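Local coordinates for hydroxymethyldihydropterin pyrophosphokinase-dihydropteroate synthase, putative (Plasmodium vivax, PDB 5Z79), which catalyses two successive steps of folate synthesis, pyrophosphorylation of 6-hydroxymethyl-7,8-dihydropterin and condensation of the resulting diphosphate with 4-aminobenzoic acid to give dihydropteroate, at the 6-hydroxymethylpterin-diphosphate and 4-aminobenzoic acid site. Coordinates in Å, arbitrary orientation; residue numbers count along the deposited sequence, not the author numbering.

The 6-hydroxymethylpterin-diphosphate and 4-aminobenzoic acid site. Residues 340, 342, 347-348, 381-384, 454, 474, 476, 499, 501, 547, 551-552, 575, 577, 581-582, 697, 699. With HH2 (6-hydroxymethylpterin-diphosphate), chain B; PAB (4-aminobenzoic acid), chain C; MG (magnesium ion), chain D.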
loop_
_atom_site.group_PDB
_atom_site.type_symbol
_atom_site.label_atom_id
_atom_site.label_comp_id
_atom_site.label_asym_id
_atom_site.label_seq_id
_atom_site.Cartn_x
_atom_site.Cartn_y
_atom_site.Cartn_z
ATOM N N ILE A 340 -2.989 21.296 -10.817
ATOM C CA ILE A 340 -4.072 22.224 -10.833
ATOM C C ILE A 340 -3.609 23.645 -11.089
ATOM O O ILE A 340 -2.718 24.127 -10.412
ATOM C CB ILE A 340 -4.794 22.170 -9.489
ATOM C CG1 ILE A 340 -5.488 20.821 -9.382
ATOM C CG2 ILE A 340 -5.801 23.300 -9.350
ATOM C CD1 ILE A 340 -6.383 20.706 -8.176
ATOM N N ASN A 342 -5.630 27.135 -11.143
ATOM C CA ASN A 342 -6.801 27.967 -11.082
ATOM C C ASN A 342 -6.473 29.409 -11.438
ATOM O O ASN A 342 -5.758 30.133 -10.713
ATOM C CB ASN A 342 -7.426 27.925 -9.707
ATOM C CG ASN A 342 -8.015 26.584 -9.394
ATOM O OD1 ASN A 342 -8.997 26.166 -10.028
ATOM N ND2 ASN A 342 -7.444 25.901 -8.403
ATOM N N SER A 347 -10.950 30.882 -5.860
ATOM C CA SER A 347 -10.780 29.428 -5.771
ATOM C C SER A 347 -10.369 29.185 -4.357
ATOM O O SER A 347 -9.705 30.045 -3.777
ATOM C CB SER A 347 -9.767 28.883 -6.786
ATOM O OG SER A 347 -10.419 28.438 -7.978
ATOM N N PHE A 348 -10.794 28.053 -3.784
ATOM C CA PHE A 348 -10.873 27.979 -2.318
ATOM C C PHE A 348 -9.506 28.043 -1.615
ATOM O O PHE A 348 -9.444 28.476 -0.465
ATOM C CB PHE A 348 -11.783 26.824 -1.825
ATOM C CG PHE A 348 -11.209 25.448 -2.008
ATOM C CD1 PHE A 348 -10.348 24.914 -1.066
ATOM C CD2 PHE A 348 -11.554 24.683 -3.112
ATOM C CE1 PHE A 348 -9.822 23.651 -1.238
ATOM C CE2 PHE A 348 -11.038 23.421 -3.289
ATOM C CZ PHE A 348 -10.180 22.899 -2.347
ATOM N N SER A 381 -14.688 28.554 -10.432
ATOM C CA SER A 381 -14.554 27.682 -9.283
ATOM C C SER A 381 -15.854 26.890 -9.081
ATOM O O SER A 381 -16.943 27.419 -9.317
ATOM C CB SER A 381 -14.248 28.553 -8.071
ATOM O OG SER A 381 -14.251 27.819 -6.870
ATOM N N SER A 382 -15.750 25.633 -8.650
ATOM C CA SER A 382 -16.945 24.857 -8.297
ATOM C C SER A 382 -17.060 24.536 -6.815
ATOM O O SER A 382 -17.858 23.672 -6.422
ATOM C CB SER A 382 -16.979 23.564 -9.098
ATOM O OG SER A 382 -17.351 23.847 -10.439
ATOM N N ALA A 383 -16.297 25.257 -5.996
ATOM C CA ALA A 383 -16.203 24.966 -4.571
ATOM C C ALA A 383 -17.447 25.365 -3.781
ATOM O O ALA A 383 -18.140 26.297 -4.167
ATOM C CB ALA A 383 -14.969 25.632 -3.988
ATOM N N PRO A 384 -17.699 24.684 -2.638
ATOM C CA PRO A 384 -18.967 24.824 -1.926
ATOM C C PRO A 384 -19.342 26.264 -1.635
ATOM O O PRO A 384 -18.516 27.029 -1.180
ATOM C CB PRO A 384 -18.726 24.030 -0.632
ATOM C CG PRO A 384 -17.762 22.980 -1.030
ATOM C CD PRO A 384 -16.814 23.730 -1.934
ATOM N N ASP A 454 -10.677 22.663 -17.678
ATOM C CA ASP A 454 -11.746 22.324 -16.762
ATOM C C ASP A 454 -12.917 23.312 -16.933
ATOM O O ASP A 454 -12.902 24.411 -16.381
ATOM C CB ASP A 454 -11.165 22.366 -15.346
ATOM C CG ASP A 454 -12.239 22.233 -14.252
ATOM O OD1 ASP A 454 -13.452 22.026 -14.640
ATOM O OD2 ASP A 454 -11.849 22.345 -13.030
ATOM N N ASN A 474 -11.997 18.461 -19.317
ATOM C CA ASN A 474 -12.312 17.964 -18.007
ATOM C C ASN A 474 -13.648 18.542 -17.574
ATOM O O ASN A 474 -13.720 19.628 -17.013
ATOM C CB ASN A 474 -11.190 18.354 -17.056
ATOM C CG ASN A 474 -11.532 18.078 -15.622
ATOM O OD1 ASN A 474 -12.509 17.369 -15.340
ATOM N ND2 ASN A 474 -10.763 18.664 -14.698
ATOM N N ILE A 476 -16.888 18.517 -15.546
ATOM C CA ILE A 476 -17.322 18.033 -14.258
ATOM C C ILE A 476 -18.782 17.610 -14.243
ATOM O O ILE A 476 -19.239 17.050 -13.248
ATOM C CB ILE A 476 -17.011 19.039 -13.126
ATOM C CG1 ILE A 476 -17.654 20.392 -13.410
ATOM C CG2 ILE A 476 -15.492 19.196 -12.970
ATOM C CD1 ILE A 476 -17.742 21.266 -12.185
ATOM N N VAL A 499 -12.778 13.679 -19.601
ATOM C CA VAL A 499 -12.839 13.207 -18.208
ATOM C C VAL A 499 -14.260 13.426 -17.715
ATOM O O VAL A 499 -14.697 14.556 -17.515
ATOM C CB VAL A 499 -11.873 14.019 -17.305
ATOM C CG1 VAL A 499 -11.966 13.603 -15.840
ATOM C CG2 VAL A 499 -10.436 13.917 -17.798
ATOM N N MET A 501 -16.831 13.341 -14.855
ATOM C CA MET A 501 -16.911 13.323 -13.420
ATOM C C MET A 501 -18.346 13.310 -12.901
ATOM O O MET A 501 -19.218 14.003 -13.437
ATOM C CB MET A 501 -16.205 14.568 -12.871
ATOM C CG MET A 501 -15.962 14.528 -11.381
ATOM S SD MET A 501 -15.601 16.119 -10.672
ATOM C CE MET A 501 -17.228 16.717 -10.205
ATOM N N ASP A 547 -14.072 9.628 -13.293
ATOM C CA ASP A 547 -13.797 10.313 -12.058
ATOM C C ASP A 547 -15.001 10.272 -11.184
ATOM O O ASP A 547 -15.969 10.773 -11.551
ATOM C CB ASP A 547 -13.419 11.751 -12.299
ATOM C CG ASP A 547 -12.938 12.424 -11.057
ATOM O OD1 ASP A 547 -13.549 12.226 -10.030
ATOM O OD2 ASP A 547 -11.972 13.156 -11.098
ATOM N N GLY A 551 -16.098 14.840 -2.909
ATOM C CA GLY A 551 -16.590 16.061 -2.296
ATOM C C GLY A 551 -17.749 16.726 -3.008
ATOM O O GLY A 551 -18.327 17.641 -2.455
ATOM N N PHE A 552 -18.097 16.283 -4.217
ATOM C CA PHE A 552 -19.200 16.887 -5.001
ATOM C C PHE A 552 -20.490 16.110 -4.799
ATOM O O PHE A 552 -20.722 15.100 -5.440
ATOM C CB PHE A 552 -18.904 16.829 -6.490
ATOM C CG PHE A 552 -17.899 17.827 -6.971
ATOM C CD1 PHE A 552 -16.549 17.536 -6.960
ATOM C CD2 PHE A 552 -18.307 19.031 -7.519
ATOM C CE1 PHE A 552 -15.614 18.432 -7.448
ATOM C CE2 PHE A 552 -17.377 19.938 -8.014
ATOM C CZ PHE A 552 -16.030 19.627 -7.986
ATOM N N PHE A 575 -9.473 8.752 -12.896
ATOM C CA PHE A 575 -8.939 10.079 -12.607
ATOM C C PHE A 575 -9.528 10.495 -11.226
ATOM O O PHE A 575 -10.756 10.482 -11.049
ATOM C CB PHE A 575 -9.417 10.963 -13.761
ATOM C CG PHE A 575 -8.995 12.409 -13.697
ATOM C CD1 PHE A 575 -9.452 13.261 -12.687
ATOM C CD2 PHE A 575 -8.222 12.958 -14.720
ATOM C CE1 PHE A 575 -9.083 14.591 -12.664
ATOM C CE2 PHE A 575 -7.857 14.296 -14.706
ATOM C CZ PHE A 575 -8.285 15.108 -13.674
ATOM N N GLY A 577 -9.441 13.485 -7.879
ATOM C CA GLY A 577 -9.033 14.763 -7.313
ATOM C C GLY A 577 -9.441 14.893 -5.845
ATOM O O GLY A 577 -10.531 15.349 -5.525
ATOM N N LYS A 581 -9.356 19.001 -0.401
ATOM C CA LYS A 581 -10.795 18.943 -0.083
ATOM C C LYS A 581 -11.067 18.760 1.405
ATOM O O LYS A 581 -10.162 18.448 2.167
ATOM C CB LYS A 581 -11.502 17.880 -0.911
ATOM C CG LYS A 581 -11.350 18.212 -2.389
ATOM C CD LYS A 581 -12.301 17.492 -3.331
ATOM C CE LYS A 581 -12.069 18.012 -4.739
ATOM N NZ LYS A 581 -12.753 17.207 -5.794
ATOM N N ARG A 582 -12.310 19.002 1.811
ATOM C CA ARG A 582 -12.692 19.059 3.234
ATOM C C ARG A 582 -12.592 17.703 3.976
ATOM O O ARG A 582 -12.248 17.644 5.195
ATOM C CB ARG A 582 -14.142 19.546 3.382
ATOM C CG ARG A 582 -14.452 20.986 2.994
ATOM C CD ARG A 582 -15.961 21.176 2.888
ATOM N NE ARG A 582 -16.534 20.435 1.754
ATOM C CZ ARG A 582 -17.758 20.610 1.262
ATOM N NH1 ARG A 582 -18.569 21.515 1.784
ATOM N NH2 ARG A 582 -18.163 19.889 0.226
ATOM N N ARG A 697 -5.047 14.466 -9.245
ATOM C CA ARG A 697 -5.116 15.864 -9.570
ATOM C C ARG A 697 -4.849 16.609 -8.301
ATOM O O ARG A 697 -5.605 16.491 -7.360
ATOM C CB ARG A 697 -6.520 16.191 -10.110
ATOM C CG ARG A 697 -6.842 17.680 -10.207
ATOM C CD ARG A 697 -8.135 17.933 -10.979
ATOM N NE ARG A 697 -8.402 19.359 -11.200
ATOM C CZ ARG A 697 -8.885 20.189 -10.271
ATOM N NH1 ARG A 697 -9.169 19.748 -9.043
ATOM N NH2 ARG A 697 -9.075 21.476 -10.565
ATOM N N HIS A 699 -2.695 20.063 -6.092
ATOM C CA HIS A 699 -2.054 21.376 -6.021
ATOM C C HIS A 699 -0.561 21.219 -5.756
ATOM O O HIS A 699 0.255 21.979 -6.283
ATOM C CB HIS A 699 -2.656 22.195 -4.906
ATOM C CG HIS A 699 -4.136 22.289 -4.982
ATOM N ND1 HIS A 699 -4.975 21.325 -4.462
ATOM C CD2 HIS A 699 -4.935 23.217 -5.547
ATOM C CE1 HIS A 699 -6.228 21.661 -4.690
ATOM N NE2 HIS A 699 -6.229 22.808 -5.346
HETATM N N1 HH2 B . -12.298 19.152 -8.368
HETATM C C2 HH2 B . -12.167 20.490 -8.540
HETATM C C3 HH2 B . -12.015 21.033 -9.813
HETATM N N4 HH2 B . -11.985 20.259 -10.907
HETATM N N5 HH2 B . -12.079 18.123 -11.872
HETATM C C6 HH2 B . -12.210 16.782 -11.728
HETATM N N6 HH2 B . -12.189 16.000 -12.838
HETATM N N7 HH2 B . -12.366 16.188 -10.526
HETATM C C8 HH2 B . -12.399 16.869 -9.371
HETATM O O8 HH2 B . -12.535 16.264 -8.275
HETATM C C9 HH2 B . -12.272 18.345 -9.446
HETATM C C10 HH2 B . -12.107 18.927 -10.794
HETATM C C11 HH2 B . -12.139 21.423 -7.347
HETATM O O4 HH2 B . -10.754 21.731 -6.999
HETATM P P1 HH2 B . -10.008 23.168 -7.207
HETATM O O1P HH2 B . -8.844 23.332 -6.280
HETATM O O2P HH2 B . -9.806 23.498 -8.682
HETATM O O3P HH2 B . -11.148 24.140 -6.607
HETATM P P2 HH2 B . -12.052 25.159 -7.486
HETATM O O4P HH2 B . -11.145 25.762 -8.560
HETATM O O5P HH2 B . -12.554 26.066 -6.380
HETATM O O6P HH2 B . -13.125 24.295 -8.107
HETATM C "C1'" PAB C . -14.733 20.051 -0.833
HETATM O "O1'" PAB C . -13.762 20.394 -0.123
HETATM O "O2'" PAB C . -15.662 19.345 -0.377
HETATM C C1 PAB C . -14.795 20.531 -2.250
HETATM C C2 PAB C . -13.924 21.530 -2.668
HETATM C C3 PAB C . -13.978 21.987 -3.972
HETATM C C4 PAB C . -14.901 21.449 -4.855
HETATM C C5 PAB C . -15.779 20.456 -4.451
HETATM C C6 PAB C . -15.722 19.998 -3.142
HETATM N N4 PAB C . -14.940 21.918 -6.116
HETATM MG MG MG D . -10.486 24.718 -10.383
#
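Residues of strands 450-454, 472-475, 497-501, 544-547 and 695-698, extended in backbone, point side chains at the pterin, strand 336-342 ends at the magnesium and diphosphate with Asn342, loops 347-348 and 381-384 wrap the diphosphate and 4-aminobenzoic acid, and Gly551 turns with positive phi (82°). The DHPS pocket of this TIM-barrel family buries both ligands almost completely. Asn474, its CG anti to the backbone N (chi1 171°), reads the pterin rim with both amide atoms: ND2 donates to ring N5 nearly within the amide plane, while OD1 takes the exocyclic amine N6 from above its carbonyl plane. Asp547 OD2 accepts from HH2 N7 at 3.1 Å, met from above the carboxylate plane. Along the next edge the extended Lys581 brings NZ to the carbonyl HH2 O8 (2.7 Å) and to N1; NZ also donates to Gly577 O, which helps to position it. Arg697, straight from CG to NE, lays its guanidinium over the pterin face, with NH1 3.0 Å from the centroid of the HH2 N1-C2-C3-N4-C9-C10 ring, and its NH2 forms a salt bridge with alpha-phosphate HH2 O2P (2.9 Å). Magnesium joins Asn342 OD1 (2.1 Å) to HH2 O2P and beta-phosphate O4P, which, with Arg697, probably eases departure of the diphosphate. Ser347 OG, Ser381 OG and the Ser382 amide donate to the beta-phosphate. Phe552 presents its edge to pterin N1 and one face to the rim of the 4-aminobenzoic acid ring, Met501 CE capping the other face; Phe348 CE2 and Pro384 CD also pack against this ring. Arg582, bent at chi3 (-68°), grips carboxylate PAB O2' through NE (2.5 Å) and NH2, while its backbone N meets PAB O1' at 2.8 Å. The site thus places the PAB amine N4 beside the HH2 methylene C11, consistent with attack there to form dihydropteroate.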